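Local coordinates for peptidase M16 inactive domain family protein (Pseudomonas fluorescens, PDB 3GWB) that is of unknown precise function but belongs to the peptidase M16 inactive domain family, in which a hydrolase activity is presumed, at residues E32-L40 with L102-L112; N196-D204 with N365-G376. All coordinates share one frame; numbering follows the deposited sequence.

Contact 1 and contact 2 meet in the six-stranded mixed sheet of the first half of the chain, their centres about 14 Å apart. They share its middle: strand 35-42 of contact 1 runs antiparallel beside strand 197-203 of contact 2, and the N of Asp-37 lies 2.7 Å from the O of Val-202. Along the chain they come in series, contact 1 closing before contact 2 opens. Helix 105-120 packs on the face carrying Phe-36 and Leu-38, whereas helix 365-377 lies against the face carrying Ala-200 and Val-202. The sheet is thus sandwiched, its second cover supplied by a helix that comes in the chain between strands 311-319 and 414-419 of the other sheet.

Contact 1. Residues E32-L40 with L102-L112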
ATOM      1  N   GLU A  32      15.912 -23.827   3.116  1.00 18.47           N
ATOM      2  CA  GLU A  32      15.869 -23.256   4.466  1.00 20.69           C
ATOM      3  C   GLU A  32      14.472 -23.162   5.082  1.00 20.27           C
ATOM      4  O   GLU A  32      14.276 -23.507   6.247  1.00 20.72           O
ATOM      5  CB  GLU A  32      16.529 -21.875   4.484  1.00 23.29           C
ATOM      6  CG  GLU A  32      16.056 -20.913   3.390  1.00 27.81           C
ATOM      7  CD  GLU A  32      16.788 -21.095   2.058  1.00 31.12           C
ATOM      8  OE1 GLU A  32      16.558 -20.273   1.142  1.00 32.38           O
ATOM      9  OE2 GLU A  32      17.589 -22.046   1.924  1.00 31.26           O
ATOM     10  N   LEU A  33      13.506 -22.696   4.298  1.00 18.22           N
ATOM     11  CA  LEU A  33      12.125 -22.542   4.764  1.00 18.39           C
ATOM     12  C   LEU A  33      11.176 -23.474   4.020  1.00 17.90           C
ATOM     13  O   LEU A  33      11.352 -23.724   2.826  1.00 18.26           O
ATOM     14  CB  LEU A  33      11.665 -21.097   4.556  1.00 19.17           C
ATOM     15  CG  LEU A  33      12.507 -20.051   5.286  1.00 18.50           C
ATOM     16  CD1 LEU A  33      12.233 -18.664   4.709  1.00 17.55           C
ATOM     17  CD2 LEU A  33      12.198 -20.110   6.775  1.00 19.83           C
ATOM     18  N   PRO A  34      10.143 -23.983   4.716  1.00 15.46           N
ATOM     19  CA  PRO A  34       9.146 -24.894   4.143  1.00 13.61           C
ATOM     20  C   PRO A  34       8.112 -24.170   3.282  1.00 10.94           C
ATOM     21  O   PRO A  34       6.904 -24.267   3.509  1.00  9.11           O
ATOM     22  CB  PRO A  34       8.532 -25.532   5.382  1.00 15.55           C
ATOM     23  CG  PRO A  34       8.488 -24.366   6.335  1.00 12.05           C
ATOM     24  CD  PRO A  34       9.871 -23.746   6.149  1.00 15.58           C
HETATM   25  N   MSE A  35       8.590 -23.444   2.287  1.00 10.60           N
HETATM   26  CA  MSE A  35       7.704 -22.697   1.407  1.00 11.03           C
HETATM   27  C   MSE A  35       8.403 -22.393   0.100  1.00 11.19           C
HETATM   28  O   MSE A  35       9.587 -22.672  -0.055  1.00 13.44           O
HETATM   29  CB  MSE A  35       7.262 -21.395   2.085  1.00 13.99           C
HETATM   30  CG  MSE A  35       8.367 -20.635   2.807  1.00 21.28           C
HETATM   31 SE   MSE A  35       7.738 -19.253   3.839  1.00 28.06          SE
HETATM   32  CE  MSE A  35       6.137 -19.922   4.369  1.00 26.24           C
ATOM     33  N   PHE A  36       7.672 -21.824  -0.846  1.00  9.37           N
ATOM     34  CA  PHE A  36       8.279 -21.493  -2.123  1.00 12.23           C
ATOM     35  C   PHE A  36       7.506 -20.376  -2.795  1.00 12.55           C
ATOM     36  O   PHE A  36       6.358 -20.086  -2.429  1.00  9.65           O
ATOM     37  CB  PHE A  36       8.329 -22.730  -3.034  1.00 11.40           C
ATOM     38  CG  PHE A  36       6.988 -23.147  -3.569  1.00 13.64           C
ATOM     39  CD1 PHE A  36       6.506 -22.617  -4.761  1.00 12.27           C
ATOM     40  CD2 PHE A  36       6.202 -24.054  -2.874  1.00 13.34           C
ATOM     41  CE1 PHE A  36       5.252 -22.983  -5.251  1.00 14.65           C
ATOM     42  CE2 PHE A  36       4.943 -24.428  -3.350  1.00 15.08           C
ATOM     43  CZ  PHE A  36       4.469 -23.892  -4.544  1.00 15.43           C
ATOM     44  N   ASP A  37       8.156 -19.748  -3.768  1.00 11.58           N
ATOM     45  CA  ASP A  37       7.565 -18.659  -4.522  1.00 13.57           C
ATOM     46  C   ASP A  37       7.517 -19.035  -5.992  1.00 14.11           C
ATOM     47  O   ASP A  37       8.519 -19.475  -6.558  1.00 11.45           O
ATOM     48  CB  ASP A  37       8.392 -17.385  -4.368  1.00 18.21           C
ATOM     49  CG  ASP A  37       8.283 -16.786  -2.983  1.00 25.13           C
ATOM     50  OD1 ASP A  37       8.839 -15.691  -2.761  1.00 30.22           O
ATOM     51  OD2 ASP A  37       7.641 -17.409  -2.115  1.00 29.01           O
ATOM     52  N   LEU A  38       6.337 -18.876  -6.585  1.00 12.19           N
ATOM     53  CA  LEU A  38       6.119 -19.143  -8.002  1.00 11.81           C
ATOM     54  C   LEU A  38       5.738 -17.802  -8.617  1.00 12.18           C
ATOM     55  O   LEU A  38       4.832 -17.122  -8.134  1.00 11.97           O
ATOM     56  CB  LEU A  38       4.983 -20.152  -8.195  1.00 11.30           C
ATOM     57  CG  LEU A  38       4.456 -20.386  -9.615  1.00 10.93           C
ATOM     58  CD1 LEU A  38       5.574 -20.901 -10.507  1.00  8.81           C
ATOM     59  CD2 LEU A  38       3.302 -21.392  -9.570  1.00  7.74           C
ATOM     60  N   ARG A  39       6.430 -17.418  -9.680  1.00  9.13           N
ATOM     61  CA  ARG A  39       6.151 -16.149 -10.328  1.00 10.35           C
ATOM     62  C   ARG A  39       6.049 -16.365 -11.830  1.00  9.38           C
ATOM     63  O   ARG A  39       6.893 -17.029 -12.433  1.00  9.57           O
ATOM     64  CB  ARG A  39       7.266 -15.153  -9.994  1.00 13.01           C
ATOM     65  CG  ARG A  39       7.025 -13.708 -10.419  1.00 14.15           C
ATOM     66  CD  ARG A  39       8.199 -12.844  -9.964  1.00 16.84           C
ATOM     67  NE  ARG A  39       8.102 -11.444 -10.380  1.00 15.32           N
ATOM     68  CZ  ARG A  39       7.315 -10.538  -9.808  1.00 19.82           C
ATOM     69  NH1 ARG A  39       6.540 -10.874  -8.785  1.00 16.66           N
ATOM     70  NH2 ARG A  39       7.313  -9.288 -10.257  1.00 17.76           N
ATOM     71  N   LEU A  40       4.988 -15.827 -12.419  1.00 10.98           N
ATOM     72  CA  LEU A  40       4.752 -15.937 -13.855  1.00  9.56           C
ATOM     73  C   LEU A  40       4.855 -14.547 -14.452  1.00  9.83           C
ATOM     74  O   LEU A  40       4.167 -13.619 -14.028  1.00 10.98           O
ATOM     75  CB  LEU A  40       3.363 -16.518 -14.136  1.00 11.89           C
ATOM     76  CG  LEU A  40       3.158 -18.039 -14.111  1.00 16.60           C
ATOM     77  CD1 LEU A  40       3.813 -18.661 -12.888  1.00 17.56           C
ATOM     78  CD2 LEU A  40       1.662 -18.333 -14.139  1.00 15.70           C
ATOM     79  N   LEU A 102       3.006 -22.670   1.145  1.00 15.27           N
ATOM     80  CA  LEU A 102       3.724 -23.599   1.996  1.00 16.04           C
ATOM     81  C   LEU A 102       4.112 -24.711   1.022  1.00 16.09           C
ATOM     82  O   LEU A 102       3.385 -24.967   0.058  1.00 13.22           O
ATOM     83  CB  LEU A 102       2.804 -24.145   3.087  1.00 15.94           C
ATOM     84  CG  LEU A 102       2.457 -23.154   4.204  1.00 18.87           C
ATOM     85  CD1 LEU A 102       1.389 -23.740   5.111  1.00 19.27           C
ATOM     86  CD2 LEU A 102       3.715 -22.835   5.003  1.00 20.40           C
ATOM     87  N   SER A 103       5.243 -25.366   1.272  1.00 14.84           N
ATOM     88  CA  SER A 103       5.726 -26.419   0.385  1.00 15.87           C
ATOM     89  C   SER A 103       5.093 -27.793   0.601  1.00 15.84           C
ATOM     90  O   SER A 103       5.142 -28.641  -0.292  1.00 15.53           O
ATOM     91  CB  SER A 103       7.254 -26.530   0.488  1.00 15.71           C
ATOM     92  OG  SER A 103       7.665 -26.877   1.799  1.00 17.45           O
ATOM     93  N   ALA A 104       4.507 -28.016   1.774  1.00 14.46           N
ATOM     94  CA  ALA A 104       3.866 -29.298   2.066  1.00 15.30           C
ATOM     95  C   ALA A 104       2.868 -29.669   0.964  1.00 15.60           C
ATOM     96  O   ALA A 104       2.013 -28.862   0.590  1.00 17.16           O
ATOM     97  CB  ALA A 104       3.156 -29.231   3.403  1.00 12.69           C
ATOM     98  N   VAL A 105       2.975 -30.895   0.461  1.00 17.13           N
ATOM     99  CA  VAL A 105       2.105 -31.383  -0.607  1.00 18.18           C
ATOM    100  C   VAL A 105       0.607 -31.196  -0.360  1.00 18.83           C
ATOM    101  O   VAL A 105      -0.133 -30.864  -1.283  1.00 16.41           O
ATOM    102  CB  VAL A 105       2.365 -32.891  -0.909  1.00 18.72           C
ATOM    103  CG1 VAL A 105       3.819 -33.099  -1.306  1.00 19.20           C
ATOM    104  CG2 VAL A 105       2.029 -33.739   0.306  1.00 20.04           C
ATOM    105  N   ASP A 106       0.158 -31.389   0.875  1.00 18.39           N
ATOM    106  CA  ASP A 106      -1.267 -31.254   1.171  1.00 19.72           C
ATOM    107  C   ASP A 106      -1.755 -29.810   1.078  1.00 18.62           C
ATOM    108  O   ASP A 106      -2.962 -29.561   1.034  1.00 17.26           O
ATOM    109  CB  ASP A 106      -1.580 -31.814   2.560  1.00 24.92           C
ATOM    110  CG  ASP A 106      -1.318 -30.813   3.671  1.00 31.30           C
ATOM    111  OD1 ASP A 106      -0.218 -30.217   3.694  1.00 32.39           O
ATOM    112  OD2 ASP A 106      -2.216 -30.624   4.527  1.00 36.03           O
ATOM    113  N   LYS A 107      -0.822 -28.861   1.039  1.00 17.41           N
ATOM    114  CA  LYS A 107      -1.183 -27.449   0.947  1.00 16.81           C
ATOM    115  C   LYS A 107      -0.866 -26.855  -0.418  1.00 16.53           C
ATOM    116  O   LYS A 107      -1.653 -26.070  -0.957  1.00 15.95           O
ATOM    117  CB  LYS A 107      -0.468 -26.645   2.038  1.00 18.30           C
ATOM    118  CG  LYS A 107      -0.915 -27.014   3.440  1.00 18.28           C
ATOM    119  CD  LYS A 107      -2.411 -26.762   3.587  1.00 21.55           C
ATOM    120  CE  LYS A 107      -3.030 -27.664   4.641  1.00 23.69           C
ATOM    121  NZ  LYS A 107      -2.321 -27.585   5.931  1.00 19.55           N
ATOM    122  N   ARG A 108       0.272 -27.235  -0.993  1.00 15.26           N
ATOM    123  CA  ARG A 108       0.640 -26.672  -2.284  1.00 15.47           C
ATOM    124  C   ARG A 108      -0.140 -27.248  -3.458  1.00 14.74           C
ATOM    125  O   ARG A 108      -0.397 -26.546  -4.434  1.00 15.78           O
ATOM    126  CB  ARG A 108       2.146 -26.822  -2.534  1.00 15.44           C
ATOM    127  CG  ARG A 108       2.600 -28.193  -2.983  1.00 16.64           C
ATOM    128  CD  ARG A 108       4.066 -28.128  -3.398  1.00 17.30           C
ATOM    129  NE  ARG A 108       4.494 -29.325  -4.113  1.00 18.76           N
ATOM    130  CZ  ARG A 108       5.450 -30.143  -3.688  1.00 22.25           C
ATOM    131  NH1 ARG A 108       6.073 -29.890  -2.545  1.00 20.84           N
ATOM    132  NH2 ARG A 108       5.792 -31.202  -4.411  1.00 22.61           N
ATOM    133  N   GLU A 109      -0.522 -28.518  -3.377  1.00 15.13           N
ATOM    134  CA  GLU A 109      -1.265 -29.110  -4.484  1.00 14.92           C
ATOM    135  C   GLU A 109      -2.594 -28.397  -4.718  1.00 14.12           C
ATOM    136  O   GLU A 109      -2.876 -27.972  -5.833  1.00 13.49           O
ATOM    137  CB  GLU A 109      -1.444 -30.615  -4.261  1.00 17.95           C
ATOM    138  CG  GLU A 109      -0.260 -31.394  -4.828  1.00 21.39           C
ATOM    139  CD  GLU A 109      -0.324 -32.883  -4.566  1.00 24.98           C
ATOM    140  OE1 GLU A 109      -1.440 -33.437  -4.463  1.00 27.63           O
ATOM    141  OE2 GLU A 109       0.756 -33.504  -4.484  1.00 24.25           O
ATOM    142  N   PRO A 110      -3.423 -28.242  -3.670  1.00 14.69           N
ATOM    143  CA  PRO A 110      -4.713 -27.553  -3.822  1.00 14.10           C
ATOM    144  C   PRO A 110      -4.504 -26.087  -4.223  1.00 14.06           C
ATOM    145  O   PRO A 110      -5.236 -25.549  -5.050  1.00 15.91           O
ATOM    146  CB  PRO A 110      -5.332 -27.668  -2.430  1.00 14.09           C
ATOM    147  CG  PRO A 110      -4.770 -28.952  -1.922  1.00 15.93           C
ATOM    148  CD  PRO A 110      -3.323 -28.862  -2.337  1.00 13.97           C
ATOM    149  N   ALA A 111      -3.497 -25.451  -3.629  1.00 12.70           N
ATOM    150  CA  ALA A 111      -3.195 -24.053  -3.920  1.00 12.76           C
ATOM    151  C   ALA A 111      -2.763 -23.848  -5.372  1.00 13.14           C
ATOM    152  O   ALA A 111      -3.134 -22.857  -5.998  1.00 12.16           O
ATOM    153  CB  ALA A 111      -2.109 -23.541  -2.976  1.00 14.91           C
ATOM    154  N   LEU A 112      -1.983 -24.784  -5.903  1.00 11.58           N
ATOM    155  CA  LEU A 112      -1.518 -24.678  -7.284  1.00 12.23           C
ATOM    156  C   LEU A 112      -2.634 -24.932  -8.285  1.00 11.11           C
ATOM    157  O   LEU A 112      -2.652 -24.336  -9.364  1.00  9.79           O
ATOM    158  CB  LEU A 112      -0.354 -25.639  -7.525  1.00 11.69           C
ATOM    159  CG  LEU A 112       0.943 -25.198  -6.846  1.00 14.24           C
ATOM    160  CD1 LEU A 112       1.897 -26.380  -6.771  1.00 15.78           C
ATOM    161  CD2 LEU A 112       1.556 -24.028  -7.607  1.00 12.99           C
TER
HETATM  162  O   HOH W   1       5.221 -26.498   4.240  1.00 18.41           O
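The ring of Phe-36 meets Arg-108 edge-on: CB of Arg-108 lies close to the ring plane, 3.8 Å from CE2 of Phe-36, and CA of Ser-103 also stands at that edge. Leu-112 approaches obliquely, its CD1 4.2 Å from CZ of Phe-36. The guanidinium plane of Arg-108 is turned 83° from the ring, which argues against a stacked pair; one of its faces is covered near the rim by CG1 of Val-105. NH1 of Arg-108 donates to O of Ser-103 at 2.7 Å, in the carbonyl plane but tilted from the guanidinium plane; NH2 makes a long, weak ion pair with Asp-209. With chi1 72°, CG of Phe-36 sits between its own backbone N and carbonyl carbon, and the ring swings toward the turn before helix 105-120. Further along the strand, CD2 of Leu-38 touches CD2 of Leu-112 at 3.7 Å. At the other end, Met-35 (selenomethionine) and Leu-102 form an antiparallel non-hydrogen-bonded pair, and CE of Met-35 reaches CD2 of Leu-102 at 3.8 Å. Pro-34, the centre of an inverse gamma turn, gives its carbonyl O to N of Ser-103 at 3.0 Å; the donor lies well above the carbonyl plane. Water 1 donates to the same O and accepts from N of Ala-104, the N-cap residue. OG of Ser-103 is hydrogen-bonded to OD2 of Asp-204, just after strand 197-203. The backbone O of Glu-32 bonds to NZ of Lys-107 of the second subunit, and Lys-107 makes the reciprocal bond. Strand 95-102 runs antiparallel to 35-42; after the turn at Ser-103 and Ala-104, helix 105-120 reverses direction and lies along strand 35-42, 17° from parallel: helix-on-sheet packing, consistent with the two-layer alpha+beta fold of M16 domains.

Contact 2. Residues N196-D204 with N365-G376; sequences NVVIALVGD and NADIVGQLGAMG
Val-202 takes the largest share of this interface, and its two methyls divide the helix between them. CG2 of Val-202 settles among Ile-368, Val-369 and Leu-372, reaching CD1 of Leu-372 at 3.6 Å and CG2 of Ile-368 at 3.8 Å. CG1, anti to the backbone N of Val-202 (chi1 -179°), points instead to Asn-365 and stands 3.5 Å from its OD1, a van der Waals meeting of methyl and amide; ND2 of Asn-365 comes 3.6 Å from CA of Gly-203. Two residues back, CB of Ala-200 lies 3.8 Å from CG2 of Val-369 and 4.0 Å from CB of Leu-372. Val-198 finds backbone rather than side chain: its CG2 lies 3.7 Å from C of Gly-376, while CG1 leans over O of Gly-373. Strand and helix axes close to 7.5 Å: a CB on Gly-376 would point toward the strand and run into CG1 of Val-198, while Gly-373 and Ala-200 offer little bulk. At 156° the two run roughly antiparallel. This is helix-on-sheet packing in an alpha+beta domain, but the helix comes from 161 residues later in the chain, which clasps the sheet of the first half with a piece of the late part. Further out, Val-28 of strand 24-29 touches both Ile-368 and Leu-372, and Arg-39 of strand 35-42 touches Val-369, so the helix spans the strands on both sides of 197-203. Main-chain bonds from Ala-200 to Arg-39 and from Ile-199 to Leu-26 hold the strand between those neighbours. Just after the strand, OD1 of Asp-204 forms a salt bridge with NH1 of Arg-31.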
ATOM      1  N   ASN A 196       4.119 -17.333 -24.208  1.00  9.62           N
ATOM      2  CA  ASN A 196       4.403 -15.930 -23.898  1.00 10.21           C
ATOM      3  C   ASN A 196       4.712 -15.688 -22.419  1.00 10.70           C
ATOM      4  O   ASN A 196       4.701 -14.545 -21.955  1.00 13.08           O
ATOM      5  CB  ASN A 196       3.192 -15.074 -24.307  1.00  9.97           C
ATOM      6  CG  ASN A 196       3.529 -13.605 -24.457  1.00 11.82           C
ATOM      7  OD1 ASN A 196       4.490 -13.249 -25.136  1.00 12.78           O
ATOM      8  ND2 ASN A 196       2.724 -12.740 -23.837  1.00  9.64           N
ATOM      9  N   VAL A 197       4.994 -16.753 -21.679  1.00  8.91           N
ATOM     10  CA  VAL A 197       5.265 -16.602 -20.255  1.00  8.73           C
ATOM     11  C   VAL A 197       6.608 -17.147 -19.776  1.00  9.23           C
ATOM     12  O   VAL A 197       7.188 -18.057 -20.376  1.00  9.27           O
ATOM     13  CB  VAL A 197       4.158 -17.287 -19.415  1.00  8.60           C
ATOM     14  CG1 VAL A 197       4.354 -18.805 -19.446  1.00  5.40           C
ATOM     15  CG2 VAL A 197       4.177 -16.751 -17.968  1.00  6.03           C
ATOM     16  N   VAL A 198       7.096 -16.564 -18.688  1.00  7.75           N
ATOM     17  CA  VAL A 198       8.328 -17.004 -18.048  1.00  7.80           C
ATOM     18  C   VAL A 198       7.886 -17.553 -16.698  1.00  7.72           C
ATOM     19  O   VAL A 198       7.160 -16.882 -15.975  1.00  7.98           O
ATOM     20  CB  VAL A 198       9.308 -15.843 -17.787  1.00  8.98           C
ATOM     21  CG1 VAL A 198      10.482 -16.340 -16.935  1.00  7.82           C
ATOM     22  CG2 VAL A 198       9.823 -15.291 -19.112  1.00  7.49           C
ATOM     23  N   ILE A 199       8.319 -18.761 -16.363  1.00  8.03           N
ATOM     24  CA  ILE A 199       7.942 -19.389 -15.098  1.00  9.25           C
ATOM     25  C   ILE A 199       9.148 -19.434 -14.169  1.00  7.24           C
ATOM     26  O   ILE A 199      10.110 -20.144 -14.437  1.00  9.52           O
ATOM     27  CB  ILE A 199       7.427 -20.827 -15.339  1.00  8.58           C
ATOM     28  CG1 ILE A 199       6.172 -20.782 -16.208  1.00  9.08           C
ATOM     29  CG2 ILE A 199       7.130 -21.518 -14.019  1.00 10.32           C
ATOM     30  CD1 ILE A 199       5.758 -22.142 -16.723  1.00 10.96           C
ATOM     31  N   ALA A 200       9.093 -18.671 -13.081  1.00  8.29           N
ATOM     32  CA  ALA A 200      10.191 -18.619 -12.121  1.00  6.05           C
ATOM     33  C   ALA A 200       9.758 -19.266 -10.814  1.00  7.74           C
ATOM     34  O   ALA A 200       8.682 -18.980 -10.304  1.00  6.19           O
ATOM     35  CB  ALA A 200      10.603 -17.164 -11.886  1.00  7.49           C
ATOM     36  N   LEU A 201      10.605 -20.135 -10.276  1.00  5.80           N
ATOM     37  CA  LEU A 201      10.306 -20.862  -9.042  1.00  9.55           C
ATOM     38  C   LEU A 201      11.476 -20.860  -8.078  1.00  9.38           C
ATOM     39  O   LEU A 201      12.601 -21.149  -8.468  1.00  8.70           O
ATOM     40  CB  LEU A 201       9.973 -22.323  -9.367  1.00 10.24           C
ATOM     41  CG  LEU A 201       8.547 -22.772  -9.666  1.00 14.66           C
ATOM     42  CD1 LEU A 201       8.574 -24.209 -10.194  1.00 16.15           C
ATOM     43  CD2 LEU A 201       7.706 -22.681  -8.384  1.00 16.27           C
ATOM     44  N   VAL A 202      11.208 -20.559  -6.808  1.00  9.27           N
ATOM     45  CA  VAL A 202      12.253 -20.563  -5.798  1.00  7.18           C
ATOM     46  C   VAL A 202      11.727 -21.088  -4.467  1.00  9.86           C
ATOM     47  O   VAL A 202      10.707 -20.603  -3.956  1.00  6.34           O
ATOM     48  CB  VAL A 202      12.819 -19.150  -5.546  1.00 10.07           C
ATOM     49  CG1 VAL A 202      13.916 -19.230  -4.515  1.00  7.90           C
ATOM     50  CG2 VAL A 202      13.347 -18.538  -6.839  1.00  8.44           C
ATOM     51  N   GLY A 203      12.414 -22.070  -3.894  1.00 10.45           N
ATOM     52  CA  GLY A 203      11.966 -22.576  -2.611  1.00 11.77           C
ATOM     53  C   GLY A 203      12.278 -24.008  -2.248  1.00 11.38           C
ATOM     54  O   GLY A 203      13.152 -24.652  -2.826  1.00  9.67           O
ATOM     55  N   ASP A 204      11.530 -24.500  -1.269  1.00 12.52           N
ATOM     56  CA  ASP A 204      11.688 -25.846  -0.745  1.00 13.89           C
ATOM     57  C   ASP A 204      11.102 -26.894  -1.685  1.00 12.34           C
ATOM     58  O   ASP A 204      10.099 -27.538  -1.377  1.00 10.98           O
ATOM     59  CB  ASP A 204      11.024 -25.915   0.637  1.00 13.37           C
ATOM     60  CG  ASP A 204      11.198 -27.258   1.303  1.00 17.96           C
ATOM     61  OD1 ASP A 204      12.258 -27.889   1.091  1.00 17.17           O
ATOM     62  OD2 ASP A 204      10.283 -27.671   2.050  1.00 17.84           O
ATOM     63  N   ASN A 365      13.531 -15.952  -0.936  1.00 17.60           N
ATOM     64  CA  ASN A 365      12.921 -16.555  -2.110  1.00 16.18           C
ATOM     65  C   ASN A 365      12.244 -15.489  -2.980  1.00 16.39           C
ATOM     66  O   ASN A 365      12.354 -15.528  -4.203  1.00 13.47           O
ATOM     67  CB  ASN A 365      11.907 -17.638  -1.699  1.00 15.64           C
ATOM     68  CG  ASN A 365      12.564 -18.824  -1.003  1.00 16.20           C
ATOM     69  OD1 ASN A 365      13.784 -18.970  -1.019  1.00 17.80           O
ATOM     70  ND2 ASN A 365      11.754 -19.681  -0.399  1.00 13.73           N
ATOM     71  N   ALA A 366      11.570 -14.523  -2.351  1.00 15.53           N
ATOM     72  CA  ALA A 366      10.879 -13.465  -3.095  1.00 15.15           C
ATOM     73  C   ALA A 366      11.835 -12.594  -3.905  1.00 16.60           C
ATOM     74  O   ALA A 366      11.540 -12.223  -5.044  1.00 13.46           O
ATOM     75  CB  ALA A 366      10.071 -12.581  -2.140  1.00 16.12           C
ATOM     76  N   ASP A 367      12.977 -12.253  -3.311  1.00 17.52           N
ATOM     77  CA  ASP A 367      13.945 -11.425  -4.015  1.00 19.27           C
ATOM     78  C   ASP A 367      14.549 -12.203  -5.178  1.00 17.70           C
ATOM     79  O   ASP A 367      14.683 -11.680  -6.279  1.00 16.79           O
ATOM     80  CB  ASP A 367      15.053 -10.957  -3.071  1.00 24.83           C
ATOM     81  CG  ASP A 367      14.592  -9.857  -2.128  1.00 30.53           C
ATOM     82  OD1 ASP A 367      14.008  -8.862  -2.616  1.00 33.99           O
ATOM     83  OD2 ASP A 367      14.824  -9.984  -0.904  1.00 33.47           O
ATOM     84  N   ILE A 368      14.904 -13.456  -4.928  1.00 15.84           N
ATOM     85  CA  ILE A 368      15.494 -14.298  -5.969  1.00 15.60           C
ATOM     86  C   ILE A 368      14.506 -14.526  -7.109  1.00 13.89           C
ATOM     87  O   ILE A 368      14.837 -14.320  -8.276  1.00 12.20           O
ATOM     88  CB  ILE A 368      15.941 -15.667  -5.399  1.00 15.02           C
ATOM     89  CG1 ILE A 368      16.976 -15.457  -4.292  1.00 18.90           C
ATOM     90  CG2 ILE A 368      16.542 -16.533  -6.502  1.00 18.59           C
ATOM     91  CD1 ILE A 368      18.233 -14.741  -4.755  1.00 24.71           C
ATOM     92  N   VAL A 369      13.285 -14.934  -6.776  1.00 13.88           N
ATOM     93  CA  VAL A 369      12.280 -15.194  -7.802  1.00 12.06           C
ATOM     94  C   VAL A 369      12.048 -13.951  -8.676  1.00 11.79           C
ATOM     95  O   VAL A 369      11.791 -14.064  -9.878  1.00 11.06           O
ATOM     96  CB  VAL A 369      10.945 -15.672  -7.164  1.00 12.03           C
ATOM     97  CG1 VAL A 369      10.117 -14.470  -6.671  1.00  9.37           C
ATOM     98  CG2 VAL A 369      10.170 -16.510  -8.178  1.00 10.59           C
ATOM     99  N   GLY A 370      12.155 -12.768  -8.076  1.00 12.16           N
ATOM    100  CA  GLY A 370      11.985 -11.540  -8.844  1.00 11.35           C
ATOM    101  C   GLY A 370      13.071 -11.391  -9.904  1.00 11.08           C
ATOM    102  O   GLY A 370      12.799 -11.027 -11.050  1.00 11.19           O
ATOM    103  N   GLN A 371      14.312 -11.675  -9.523  1.00 12.30           N
ATOM    104  CA  GLN A 371      15.443 -11.576 -10.440  1.00 15.20           C
ATOM    105  C   GLN A 371      15.379 -12.646 -11.519  1.00 14.03           C
ATOM    106  O   GLN A 371      15.698 -12.379 -12.680  1.00 13.56           O
ATOM    107  CB  GLN A 371      16.764 -11.699  -9.675  1.00 17.34           C
ATOM    108  CG  GLN A 371      16.994 -10.596  -8.651  1.00 22.74           C
ATOM    109  CD  GLN A 371      17.012  -9.214  -9.276  1.00 27.12           C
ATOM    110  OE1 GLN A 371      17.784  -8.946 -10.202  1.00 28.31           O
ATOM    111  NE2 GLN A 371      16.165  -8.322  -8.771  1.00 28.85           N
ATOM    112  N   LEU A 372      14.969 -13.856 -11.137  1.00 13.26           N
ATOM    113  CA  LEU A 372      14.857 -14.957 -12.096  1.00 12.38           C
ATOM    114  C   LEU A 372      13.847 -14.618 -13.183  1.00 12.59           C
ATOM    115  O   LEU A 372      14.051 -14.930 -14.363  1.00 12.90           O
ATOM    116  CB  LEU A 372      14.418 -16.244 -11.395  1.00 10.98           C
ATOM    117  CG  LEU A 372      15.422 -16.958 -10.491  1.00 12.21           C
ATOM    118  CD1 LEU A 372      14.873 -18.349 -10.142  1.00 13.13           C
ATOM    119  CD2 LEU A 372      16.761 -17.102 -11.213  1.00 14.59           C
ATOM    120  N   GLY A 373      12.748 -13.988 -12.777  1.00 12.36           N
ATOM    121  CA  GLY A 373      11.727 -13.603 -13.731  1.00 13.34           C
ATOM    122  C   GLY A 373      12.296 -12.627 -14.741  1.00 12.62           C
ATOM    123  O   GLY A 373      12.068 -12.766 -15.942  1.00 14.21           O
ATOM    124  N   ALA A 374      13.045 -11.640 -14.255  1.00 11.78           N
ATOM    125  CA  ALA A 374      13.653 -10.645 -15.132  1.00 12.59           C
ATOM    126  C   ALA A 374      14.709 -11.299 -16.020  1.00 10.25           C
ATOM    127  O   ALA A 374      14.832 -10.960 -17.194  1.00 11.12           O
ATOM    128  CB  ALA A 374      14.285  -9.525 -14.310  1.00 10.37           C
HETATM  129  N   MSE A 375      15.470 -12.234 -15.459  1.00 10.81           N
HETATM  130  CA  MSE A 375      16.498 -12.931 -16.226  1.00 10.84           C
HETATM  131  C   MSE A 375      15.851 -13.644 -17.410  1.00 10.84           C
HETATM  132  O   MSE A 375      16.324 -13.541 -18.550  1.00 12.41           O
HETATM  133  CB  MSE A 375      17.234 -13.946 -15.338  1.00 12.13           C
HETATM  134  CG  MSE A 375      18.242 -13.319 -14.350  1.00 12.78           C
HETATM  135 SE   MSE A 375      18.865 -14.469 -13.065  1.00 12.59          SE
HETATM  136  CE  MSE A 375      19.544 -15.767 -14.059  1.00 13.53           C
ATOM    137  N   GLY A 376      14.758 -14.354 -17.141  1.00  9.79           N
ATOM    138  CA  GLY A 376      14.075 -15.079 -18.195  1.00 10.75           C
ATOM    139  C   GLY A 376      13.370 -14.196 -19.203  1.00 10.68           C
ATOM    140  O   GLY A 376      13.462 -14.421 -20.412  1.00 11.34           O
TER